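Local coordinates for protein probable fimbrial chaperone YadV (Escherichia coli K-12, PDB 5GHU) that probably acts as a periplasmic chaperone in fimbrial assembly, folding pilin subunits and handing them to the outer-membrane usher, at residues V87-V92 and R115-L120; T8-K13 and I70-T75; A149-T154 and M190-L195; L168-K173 and G197-A202. All coordinates share one frame; numbering follows the deposited sequence.

Contact 1 (V87-V92 and R115-L120); sequences VFWFNV and RTRIKL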
# COMPACT_ATOMS: atom_id res chain seq x y z
N VAL A 87 -4.77 7.63 -0.15
CA VAL A 87 -4.03 6.67 0.63
C VAL A 87 -3.46 7.32 1.90
O VAL A 87 -3.02 8.51 1.92
CB VAL A 87 -2.87 6.00 -0.18
CG1 VAL A 87 -1.71 7.02 -0.49
CG2 VAL A 87 -2.33 4.75 0.54
N PHE A 88 -3.49 6.51 2.95
CA PHE A 88 -2.94 6.87 4.27
C PHE A 88 -2.15 5.72 4.81
O PHE A 88 -2.16 4.60 4.25
CB PHE A 88 -4.07 7.28 5.24
CG PHE A 88 -4.87 8.41 4.72
CD1 PHE A 88 -5.94 8.19 3.86
CD2 PHE A 88 -4.53 9.70 5.04
CE1 PHE A 88 -6.63 9.26 3.34
CE2 PHE A 88 -5.25 10.78 4.49
CZ PHE A 88 -6.31 10.51 3.64
N TRP A 89 -1.41 6.01 5.88
CA TRP A 89 -0.67 4.97 6.58
C TRP A 89 -1.19 4.70 7.97
O TRP A 89 -1.32 5.60 8.78
CB TRP A 89 0.81 5.37 6.64
CG TRP A 89 1.34 5.25 5.25
CD1 TRP A 89 1.26 6.17 4.24
CD2 TRP A 89 1.96 4.09 4.69
NE1 TRP A 89 1.82 5.66 3.10
CE2 TRP A 89 2.27 4.39 3.35
CE3 TRP A 89 2.29 2.84 5.19
CZ2 TRP A 89 2.91 3.49 2.53
CZ3 TRP A 89 2.93 1.95 4.38
CH2 TRP A 89 3.23 2.27 3.06
N PHE A 90 -1.51 3.44 8.21
CA PHE A 90 -1.88 2.98 9.55
C PHE A 90 -0.62 2.50 10.27
O PHE A 90 0.03 1.56 9.81
CB PHE A 90 -2.92 1.84 9.46
CG PHE A 90 -3.29 1.28 10.82
CD1 PHE A 90 -3.87 2.09 11.77
CD2 PHE A 90 -2.95 -0.01 11.18
CE1 PHE A 90 -4.18 1.64 13.04
CE2 PHE A 90 -3.26 -0.48 12.44
CZ PHE A 90 -3.86 0.36 13.39
N ASN A 91 -0.30 3.17 11.38
CA ASN A 91 0.92 2.89 12.14
C ASN A 91 0.66 2.22 13.44
O ASN A 91 -0.28 2.60 14.15
CB ASN A 91 1.65 4.20 12.49
CG ASN A 91 2.11 4.97 11.26
OD1 ASN A 91 3.28 4.95 10.94
ND2 ASN A 91 1.20 5.65 10.59
N VAL A 92 1.54 1.28 13.79
CA VAL A 92 1.57 0.60 15.06
C VAL A 92 2.97 0.68 15.65
O VAL A 92 3.93 0.30 15.00
CB VAL A 92 1.14 -0.85 14.86
CG1 VAL A 92 1.30 -1.63 16.13
CG2 VAL A 92 -0.29 -0.83 14.35
N ARG A 115 8.21 -0.03 15.18
CA ARG A 115 7.10 0.56 14.47
C ARG A 115 6.86 -0.17 13.15
O ARG A 115 7.80 -0.45 12.40
CB ARG A 115 7.38 2.03 14.18
CG ARG A 115 6.38 2.66 13.25
CD ARG A 115 7.11 3.80 12.51
NE ARG A 115 6.18 4.75 11.94
CZ ARG A 115 6.55 5.88 11.36
NH1 ARG A 115 7.82 6.17 11.26
NH2 ARG A 115 5.64 6.69 10.83
N THR A 116 5.58 -0.44 12.85
CA THR A 116 5.20 -1.05 11.60
C THR A 116 4.08 -0.21 10.99
O THR A 116 3.33 0.43 11.70
CB THR A 116 4.72 -2.52 11.80
OG1 THR A 116 5.86 -3.33 12.11
CG2 THR A 116 4.08 -3.07 10.55
N ARG A 117 4.00 -0.17 9.67
CA ARG A 117 2.97 0.63 8.98
C ARG A 117 2.38 -0.22 7.86
O ARG A 117 3.13 -0.91 7.19
CB ARG A 117 3.54 1.90 8.34
CG ARG A 117 4.25 2.88 9.25
CD ARG A 117 4.72 4.08 8.44
NE ARG A 117 5.21 3.68 7.13
CZ ARG A 117 5.52 4.53 6.15
NH1 ARG A 117 5.39 5.83 6.35
NH2 ARG A 117 5.95 4.07 4.98
N ILE A 118 1.07 -0.10 7.62
CA ILE A 118 0.43 -0.65 6.41
C ILE A 118 -0.43 0.41 5.78
O ILE A 118 -0.78 1.40 6.42
CB ILE A 118 -0.48 -1.88 6.69
CG1 ILE A 118 -1.65 -1.52 7.60
CG2 ILE A 118 0.32 -3.06 7.22
CD1 ILE A 118 -2.61 -2.70 7.83
N LYS A 119 -0.73 0.26 4.50
CA LYS A 119 -1.54 1.26 3.78
C LYS A 119 -3.02 1.13 4.11
O LYS A 119 -3.57 0.02 4.22
CB LYS A 119 -1.37 1.09 2.28
CG LYS A 119 0.05 1.41 1.82
CD LYS A 119 0.21 0.91 0.34
CE LYS A 119 1.66 0.91 -0.17
NZ LYS A 119 1.75 0.17 -1.48
N LEU A 120 -3.65 2.29 4.19
CA LEU A 120 -5.12 2.37 4.24
C LEU A 120 -5.58 3.09 2.98
O LEU A 120 -5.11 4.18 2.66
CB LEU A 120 -5.61 3.11 5.49
CG LEU A 120 -7.14 3.26 5.52
CD1 LEU A 120 -7.64 3.19 7.00
CD2 LEU A 120 -7.58 4.57 4.89

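Contact 2 (T8-K13 and I70-T75); sequences TRVIYK and IKLMYT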
# COMPACT_ATOMS: atom_id res chain seq x y z
N THR A 8 -2.52 -6.90 5.27
CA THR A 8 -1.39 -6.11 4.82
C THR A 8 -1.83 -4.76 4.28
O THR A 8 -0.97 -3.93 3.96
CB THR A 8 -0.57 -6.83 3.75
OG1 THR A 8 -1.41 -7.08 2.61
CG2 THR A 8 -0.00 -8.12 4.29
N ARG A 9 -3.16 -4.53 4.17
CA ARG A 9 -3.68 -3.21 3.87
C ARG A 9 -5.09 -3.14 4.43
O ARG A 9 -5.66 -4.18 4.80
CB ARG A 9 -3.66 -2.87 2.36
CG ARG A 9 -4.66 -3.75 1.50
CD ARG A 9 -3.99 -4.61 0.36
NE ARG A 9 -2.86 -3.96 -0.32
CZ ARG A 9 -2.79 -3.30 -1.49
NH1 ARG A 9 -1.54 -2.91 -1.75
NH2 ARG A 9 -3.81 -3.12 -2.41
N VAL A 10 -5.62 -1.92 4.51
CA VAL A 10 -7.00 -1.71 5.00
C VAL A 10 -7.77 -0.97 3.91
O VAL A 10 -7.28 0.03 3.39
CB VAL A 10 -7.01 -0.84 6.29
CG1 VAL A 10 -8.47 -0.71 6.82
CG2 VAL A 10 -6.11 -1.43 7.34
N ILE A 11 -8.97 -1.45 3.55
CA ILE A 11 -9.82 -0.71 2.63
C ILE A 11 -10.89 -0.01 3.45
O ILE A 11 -11.60 -0.67 4.25
CB ILE A 11 -10.49 -1.65 1.59
CG1 ILE A 11 -9.42 -2.49 0.86
CG2 ILE A 11 -11.37 -0.84 0.66
CD1 ILE A 11 -8.28 -1.68 0.13
N TYR A 12 -10.99 1.32 3.28
CA TYR A 12 -12.00 2.11 4.00
C TYR A 12 -12.97 2.65 2.95
O TYR A 12 -12.66 3.60 2.26
CB TYR A 12 -11.33 3.27 4.79
CG TYR A 12 -12.28 3.89 5.80
CD1 TYR A 12 -13.44 4.53 5.39
CD2 TYR A 12 -11.96 3.89 7.13
CE1 TYR A 12 -14.33 5.08 6.33
CE2 TYR A 12 -12.81 4.45 8.07
CZ TYR A 12 -13.98 5.05 7.65
OH TYR A 12 -14.83 5.59 8.61
N LYS A 13 -14.15 2.00 2.82
CA LYS A 13 -15.15 2.47 1.86
C LYS A 13 -15.87 3.64 2.45
O LYS A 13 -16.16 3.65 3.64
CB LYS A 13 -16.10 1.30 1.49
CG LYS A 13 -15.32 0.18 0.77
CD LYS A 13 -16.31 -0.91 0.34
CE LYS A 13 -15.47 -2.04 -0.31
NZ LYS A 13 -16.41 -3.15 -0.79
N ILE A 70 -8.66 -2.23 16.79
CA ILE A 70 -8.55 -0.78 16.68
C ILE A 70 -9.65 -0.31 15.74
O ILE A 70 -9.77 -0.80 14.64
CB ILE A 70 -7.18 -0.33 16.14
CG1 ILE A 70 -6.07 -0.92 17.01
CG2 ILE A 70 -7.08 1.21 16.04
CD1 ILE A 70 -6.06 -0.48 18.51
N LYS A 71 -10.42 0.68 16.16
CA LYS A 71 -11.48 1.19 15.31
C LYS A 71 -10.96 2.43 14.58
O LYS A 71 -10.49 3.40 15.21
CB LYS A 71 -12.73 1.52 16.17
CG LYS A 71 -13.80 2.34 15.44
CD LYS A 71 -15.01 2.58 16.31
CE LYS A 71 -15.83 1.30 16.46
NZ LYS A 71 -17.11 1.53 17.20
N LEU A 72 -11.04 2.42 13.26
CA LEU A 72 -10.59 3.56 12.46
C LEU A 72 -11.82 4.28 11.98
O LEU A 72 -12.75 3.66 11.47
CB LEU A 72 -9.74 3.11 11.28
CG LEU A 72 -8.58 2.21 11.65
CD1 LEU A 72 -7.92 1.71 10.31
CD2 LEU A 72 -7.57 2.92 12.58
N MET A 73 -11.84 5.60 12.15
CA MET A 73 -13.06 6.34 11.87
C MET A 73 -12.79 7.63 11.10
O MET A 73 -12.00 8.46 11.55
CB MET A 73 -13.78 6.65 13.17
CG MET A 73 -15.10 7.25 12.91
SD MET A 73 -16.09 7.48 14.40
CE MET A 73 -16.22 5.84 15.09
N TYR A 74 -13.42 7.80 9.94
CA TYR A 74 -13.30 9.04 9.16
C TYR A 74 -14.08 10.17 9.84
O TYR A 74 -15.19 9.98 10.28
CB TYR A 74 -13.81 8.81 7.73
CG TYR A 74 -13.82 10.02 6.80
CD1 TYR A 74 -12.64 10.62 6.38
CD2 TYR A 74 -15.03 10.52 6.29
CE1 TYR A 74 -12.66 11.73 5.51
CE2 TYR A 74 -15.06 11.62 5.43
CZ TYR A 74 -13.88 12.21 5.03
OH TYR A 74 -13.91 13.30 4.16
N THR A 75 -13.47 11.34 9.90
CA THR A 75 -14.06 12.44 10.65
C THR A 75 -14.52 13.54 9.71
O THR A 75 -15.25 14.43 10.12
CB THR A 75 -13.08 13.03 11.66
OG1 THR A 75 -11.98 13.63 10.95
CG2 THR A 75 -12.56 11.96 12.62

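Contact 3 (A149-T154 and M190-L195); sequences ASLRVT and MKVNGL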
# COMPACT_ATOMS: atom_id res chain seq x y z
N ALA A 149 18.17 2.61 -17.83
CA ALA A 149 16.83 2.29 -18.31
C ALA A 149 15.77 2.51 -17.26
O ALA A 149 15.98 2.23 -16.06
CB ALA A 149 16.79 0.84 -18.80
N SER A 150 14.63 3.07 -17.70
CA SER A 150 13.47 3.16 -16.81
C SER A 150 12.21 3.14 -17.63
O SER A 150 12.27 3.31 -18.83
CB SER A 150 13.53 4.42 -15.96
OG SER A 150 13.72 5.50 -16.83
N LEU A 151 11.08 2.95 -16.94
CA LEU A 151 9.78 2.88 -17.57
C LEU A 151 8.95 4.02 -17.04
O LEU A 151 9.00 4.31 -15.85
CB LEU A 151 9.07 1.59 -17.26
CG LEU A 151 9.91 0.41 -17.71
CD1 LEU A 151 9.33 -0.86 -17.14
CD2 LEU A 151 9.80 0.36 -19.21
N ARG A 152 8.18 4.62 -17.93
CA ARG A 152 7.14 5.55 -17.48
C ARG A 152 5.81 4.82 -17.51
O ARG A 152 5.47 4.15 -18.51
CB ARG A 152 7.12 6.79 -18.35
CG ARG A 152 6.03 7.83 -17.97
CD ARG A 152 4.71 7.68 -18.74
NE ARG A 152 4.90 8.03 -20.16
CZ ARG A 152 3.88 8.24 -21.02
NH1 ARG A 152 2.61 8.16 -20.60
NH2 ARG A 152 4.16 8.57 -22.29
N VAL A 153 5.07 4.91 -16.42
CA VAL A 153 3.86 4.14 -16.25
C VAL A 153 2.72 5.14 -16.00
O VAL A 153 2.90 6.07 -15.22
CB VAL A 153 3.96 3.17 -15.08
CG1 VAL A 153 2.76 2.15 -15.06
CG2 VAL A 153 5.29 2.37 -15.17
N THR A 154 1.60 4.94 -16.69
CA THR A 154 0.47 5.88 -16.59
C THR A 154 -0.73 5.12 -16.08
O THR A 154 -1.08 4.09 -16.65
CB THR A 154 0.18 6.47 -17.93
OG1 THR A 154 1.27 7.35 -18.29
CG2 THR A 154 -1.09 7.33 -17.93
N MET A 190 9.70 4.15 -13.13
CA MET A 190 10.21 3.06 -12.32
C MET A 190 11.48 2.60 -12.99
O MET A 190 11.51 2.40 -14.22
CB MET A 190 9.17 1.91 -12.21
CG MET A 190 7.86 2.36 -11.58
SD MET A 190 6.72 0.95 -11.61
CE MET A 190 5.16 1.82 -11.51
N LYS A 191 12.53 2.48 -12.18
CA LYS A 191 13.86 2.10 -12.65
C LYS A 191 13.89 0.61 -13.09
O LYS A 191 13.21 -0.23 -12.51
CB LYS A 191 14.89 2.33 -11.55
CG LYS A 191 15.22 3.81 -11.34
CD LYS A 191 16.43 4.02 -10.42
CE LYS A 191 17.61 3.13 -10.85
NZ LYS A 191 18.93 3.47 -10.21
N VAL A 192 14.67 0.33 -14.13
CA VAL A 192 14.92 -1.07 -14.56
C VAL A 192 16.36 -1.40 -14.20
O VAL A 192 17.29 -0.74 -14.67
CB VAL A 192 14.68 -1.30 -16.07
CG1 VAL A 192 14.95 -2.78 -16.46
CG2 VAL A 192 13.23 -0.93 -16.44
N ASN A 193 16.54 -2.39 -13.34
CA ASN A 193 17.87 -2.73 -12.85
C ASN A 193 18.69 -3.54 -13.82
O ASN A 193 18.25 -4.56 -14.32
CB ASN A 193 17.78 -3.48 -11.54
CG ASN A 193 17.21 -2.64 -10.44
OD1 ASN A 193 17.94 -1.93 -9.74
ND2 ASN A 193 15.91 -2.69 -10.28
N GLY A 194 19.91 -3.08 -14.07
CA GLY A 194 20.88 -3.91 -14.77
C GLY A 194 20.77 -3.82 -16.27
O GLY A 194 21.32 -4.64 -16.98
N LEU A 195 20.04 -2.83 -16.74
CA LEU A 195 19.82 -2.64 -18.16
C LEU A 195 20.24 -1.23 -18.58
O LEU A 195 19.73 -0.24 -18.04
CB LEU A 195 18.35 -2.85 -18.51
CG LEU A 195 18.02 -2.61 -19.98
CD1 LEU A 195 18.78 -3.56 -20.89
CD2 LEU A 195 16.51 -2.75 -20.19

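Contact 4 (L168-K173 and G197-A202); sequences LEASGK and GKANSA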
# COMPACT_ATOMS: atom_id res chain seq x y z
N LEU A 168 11.28 -6.59 -16.46
CA LEU A 168 11.29 -6.40 -17.90
C LEU A 168 12.10 -7.53 -18.51
O LEU A 168 13.13 -7.89 -17.96
CB LEU A 168 11.94 -5.05 -18.20
CG LEU A 168 11.89 -4.73 -19.68
CD1 LEU A 168 11.67 -3.22 -19.80
CD2 LEU A 168 13.23 -5.14 -20.27
N GLU A 169 11.60 -8.12 -19.59
CA GLU A 169 12.30 -9.21 -20.27
C GLU A 169 12.56 -8.86 -21.70
O GLU A 169 11.70 -8.33 -22.39
CB GLU A 169 11.46 -10.48 -20.20
CG GLU A 169 12.18 -11.74 -19.87
CD GLU A 169 11.22 -12.69 -19.19
OE1 GLU A 169 10.03 -12.68 -19.56
OE2 GLU A 169 11.62 -13.37 -18.25
N ALA A 170 13.74 -9.21 -22.17
CA ALA A 170 14.07 -9.03 -23.57
C ALA A 170 15.15 -10.01 -23.97
O ALA A 170 16.16 -10.09 -23.30
CB ALA A 170 14.56 -7.60 -23.84
N SER A 171 14.92 -10.74 -25.06
CA SER A 171 15.91 -11.68 -25.58
C SER A 171 16.34 -12.66 -24.49
O SER A 171 17.54 -12.99 -24.42
CB SER A 171 17.14 -10.95 -26.13
OG SER A 171 16.82 -9.97 -27.11
N GLY A 172 15.40 -13.06 -23.65
CA GLY A 172 15.60 -14.08 -22.64
C GLY A 172 16.27 -13.61 -21.36
O GLY A 172 16.52 -14.40 -20.45
N LYS A 173 16.58 -12.32 -21.29
CA LYS A 173 17.21 -11.78 -20.11
C LYS A 173 16.14 -11.05 -19.34
O LYS A 173 15.27 -10.39 -19.93
CB LYS A 173 18.37 -10.84 -20.46
CG LYS A 173 19.60 -11.62 -21.00
CD LYS A 173 20.69 -10.66 -21.42
CE LYS A 173 21.77 -10.49 -20.34
NZ LYS A 173 21.28 -9.74 -19.13
N GLY A 197 20.05 0.48 -21.74
CA GLY A 197 19.10 1.27 -22.50
C GLY A 197 17.99 0.41 -23.07
O GLY A 197 18.03 -0.81 -22.90
N LYS A 198 17.02 1.03 -23.74
CA LYS A 198 15.92 0.31 -24.37
C LYS A 198 16.39 -0.97 -25.09
O LYS A 198 17.37 -0.98 -25.83
CB LYS A 198 15.17 1.22 -25.34
N ALA A 199 15.70 -2.06 -24.81
CA ALA A 199 15.90 -3.34 -25.45
C ALA A 199 14.81 -3.58 -26.48
O ALA A 199 13.67 -3.16 -26.29
CB ALA A 199 15.90 -4.44 -24.43
N ASN A 200 15.15 -4.27 -27.55
CA ASN A 200 14.17 -4.64 -28.56
C ASN A 200 13.15 -5.67 -28.08
O ASN A 200 13.51 -6.65 -27.41
CB ASN A 200 14.87 -5.19 -29.80
CG ASN A 200 15.82 -4.20 -30.42
OD1 ASN A 200 15.62 -2.99 -30.33
ND2 ASN A 200 16.88 -4.70 -31.04
N SER A 201 11.90 -5.45 -28.46
CA SER A 201 10.80 -6.37 -28.20
C SER A 201 10.70 -6.75 -26.74
O SER A 201 10.57 -7.92 -26.40
CB SER A 201 10.94 -7.62 -29.05
OG SER A 201 10.94 -7.26 -30.43
N ALA A 202 10.73 -5.75 -25.86
CA ALA A 202 10.72 -6.03 -24.44
C ALA A 202 9.30 -6.22 -23.95
O ALA A 202 8.34 -5.65 -24.52
CB ALA A 202 11.36 -4.93 -23.68
O HOH W 1 13.01 -9.75 -26.68
O HOH W 2 16.45 -7.54 -27.11

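Contact 1 (V87-V92 and R115-L120)
Arg-117 lays its guanidinium on the indole of Trp-89 across the F1-G1 beta hairpin of the PapD-like, immunoglobulin-type N-terminal domain. The two strands run antiparallel: Phe-88 with Leu-120, Phe-90 with Ile-118 and Val-92 with Thr-116 are hydrogen-bonded pairs, giving six backbone bonds, while Trp-89 faces Lys-119 and Asn-91 faces Arg-117 in non-hydrogen-bonded positions. Arg-117 starts with CB 3.5 Å from Trp-89 CE3. CG stands beside the backbone N, anti to the carbonyl carbon. A bend at chi3 (-38°) brings NE over the indole, 3.6 Å from Trp-89 CE3. Arg-117 CZ sits 4.0 Å from the centroid of the six-membered ring, a cation-pi stack with the planes only 19° apart. At the tip, NH2 comes closest to Trp-89 CZ3 (3.7 Å), whereas NH1 makes a weak hydrogen bond to Gly-40 O. On the opposite indole face Lys-119 CG forms a CH-pi contact, 3.7 Å from the same centroid, so two basic side chains clamp the ring. Arg-115 NE and NH2 both point at Asn-91 OD1, whose position is less certain, and Arg-115 NH2 also forms a salt bridge with Asp-41. In related chaperones strand G1 is the one lent to a pilin subunit; here strand 9-13 lies parallel beside it. The other face of the hairpin is mostly hydrophobic and packs against Val-10, Tyr-12, Ile-5 and Phe-53. On that face Ile-118 CG1 lies at the edge of the Phe-90 ring, 4.1 Å from Phe-90 CD2, and Leu-120 CD2 lies 4.1 Å from Phe-88 CD1.

Contact 2 (T8-K13 and I70-T75)
The backbone N of Tyr-74 donates a nearly straight hydrogen bond (167° at the hydrogen) to the hydroxyl of Tyr-12, with Tyr-74 N and Tyr-12 OH 2.9 Å apart. It spans the interior of the immunoglobulin-like beta sandwich of the N-terminal domain, joining strand 9-13 to strand 70-74 although their axes come no nearer than 9.3 Å and are inclined at 39°. No backbone pairing is possible at that separation, and side chains fill the gap. Tyr-12 bridges it: CG is anti to the backbone N (chi1 -166°), and OH meets the backbone at Tyr-74. The ring arrives edge-on, with CE2 3.5 Å from Leu-72 O and Met-73 CA also near the ring plane beyond OH. Tyr-74 CB packs against the phenol end, 3.5 Å from Tyr-12 OH and 3.8 Å from Tyr-12 CZ. From there the Tyr-74 side chain crosses that of Tyr-12 at about a right angle, and its ring leads away to Tyr-122 and Phe-53, with its own hydroxyl hydrogen-bonded to Leu-80 N. Phe-53 also meets Tyr-12 edge-to-face, so it touches both tyrosines. Two residues earlier on strand 9-13, Val-10 and Leu-72 point toward each other among Val-21, Ile-118 and Leu-120. Their methyl groups make a looser apolar contact, Val-10 CG1 lying 4.3 Å from Leu-72 CD1.

Contact 3 (A149-T154 and M190-L195)
Leu-151 and Met-190 form an antiparallel hydrogen-bonded pair, Leu-151 N to Met-190 O and Met-190 N to Leu-151 O each 2.8 Å, followed by the non-hydrogen-bonded pair Ser-150 and Lys-191. Next along, Val-192 N bonds to Ala-149 O at 3.0 Å, with the donor standing above the carbonyl plane. The chain then reverses in a type II beta turn from Val-192 to Leu-195, where Gly-194 takes the positive phi. The turn brings Leu-195 O round to Ala-149 N, a longer bond of 3.3 Å. Ala-149 CB packs 3.8 Å from Leu-195 CG and against Val-192 CB. Leu-151 CG meets Val-192 CG2 at 3.8 Å. Met-190 is extended beyond CG, its side chain crossing Val-153 at about a right angle, and the terminal methyl CE lands 3.7 Å from Val-153 CG2. Trp-140 and Trp-142 of the neighbouring strand flank this apolar side, and Leu-168 and Tyr-175 come from the other sheet, while Arg-152 points away, its NH1 bonded to Thr-154 OG1. Two paired strands whose inward residues pack on a facing sheet are characteristic of the immunoglobulin-like beta sandwich, here the C-terminal domain of a PapD-type chaperone.

Contact 4 (L168-K173 and G197-A202)
A type I' beta turn, Ala-170 to Lys-173, links strands 163-170 and 173-176 as a tight hairpin, and its start packs through Ala-170 against Ala-199 in the irregular loop 197-202. Inside the turn Ala-170 N bonds to Lys-173 O and Lys-173 N to Ala-170 O, with Ser-171 and Gly-172 both at positive phi. Ala-170 CB points at the loop and lies 3.5 Å from Ala-199 CB, tighter than usual for two methyl carbons. The same methyl is 3.8 Å from Asn-200 O and also touches Ala-202 CB. This loop leads into strand 203-209, the neighbour of 163-170 in one sheet of the immunoglobulin-like C-terminal domain, so the two segments meet at the end of strand 163-170 and just before strand 203-209. Glu-169 O accepts a CA-H...O contact from Ala-202 CA at 3.2 Å, whereas the Glu-169 carboxylate turns elsewhere, to a salt bridge with Arg-174 NE. Leu-168 CG is anti to the backbone N (chi1 -176°), and CD2 reaches Ala-202 CB at 3.9 Å, with Trp-142 and Leu-222 packed against both residues. Two waters carry the polar link. The first accepts from Ser-171 N at 2.7 Å and donates to Ser-201 O at 3.1 Å. The second lies 2.5 Å from Ser-171 OG, a distance short enough to be doubtful in detail, and donates to Asn-200 O at 3.1 Å.

The four contacts fall into two groups, one in each immunoglobulin-like domain of the chaperone. In the N-terminal domain contacts 1 and 2 have centres 10 Å apart and are joined where strand 114-123 of contact 1 lies beside strand 9-13 of contact 2: Lys-119 O lies 2.8 Å from Val-10 N, probably hydrogen-bonded, and Leu-120 CD1 packs 3.6 Å from Leu-72 CD1. In the C-terminal domain contacts 3 and 4 have centres 12 Å apart, and Leu-168 of contact 4 touches Leu-151, Val-192 and Leu-195 of contact 3; their segments alternate along the chain. Neither contact of one domain touches a contact of the other: the nearest atoms of contacts 1 and 3 are about 11 Å apart, those of contacts 2 and 4 about 20 Å.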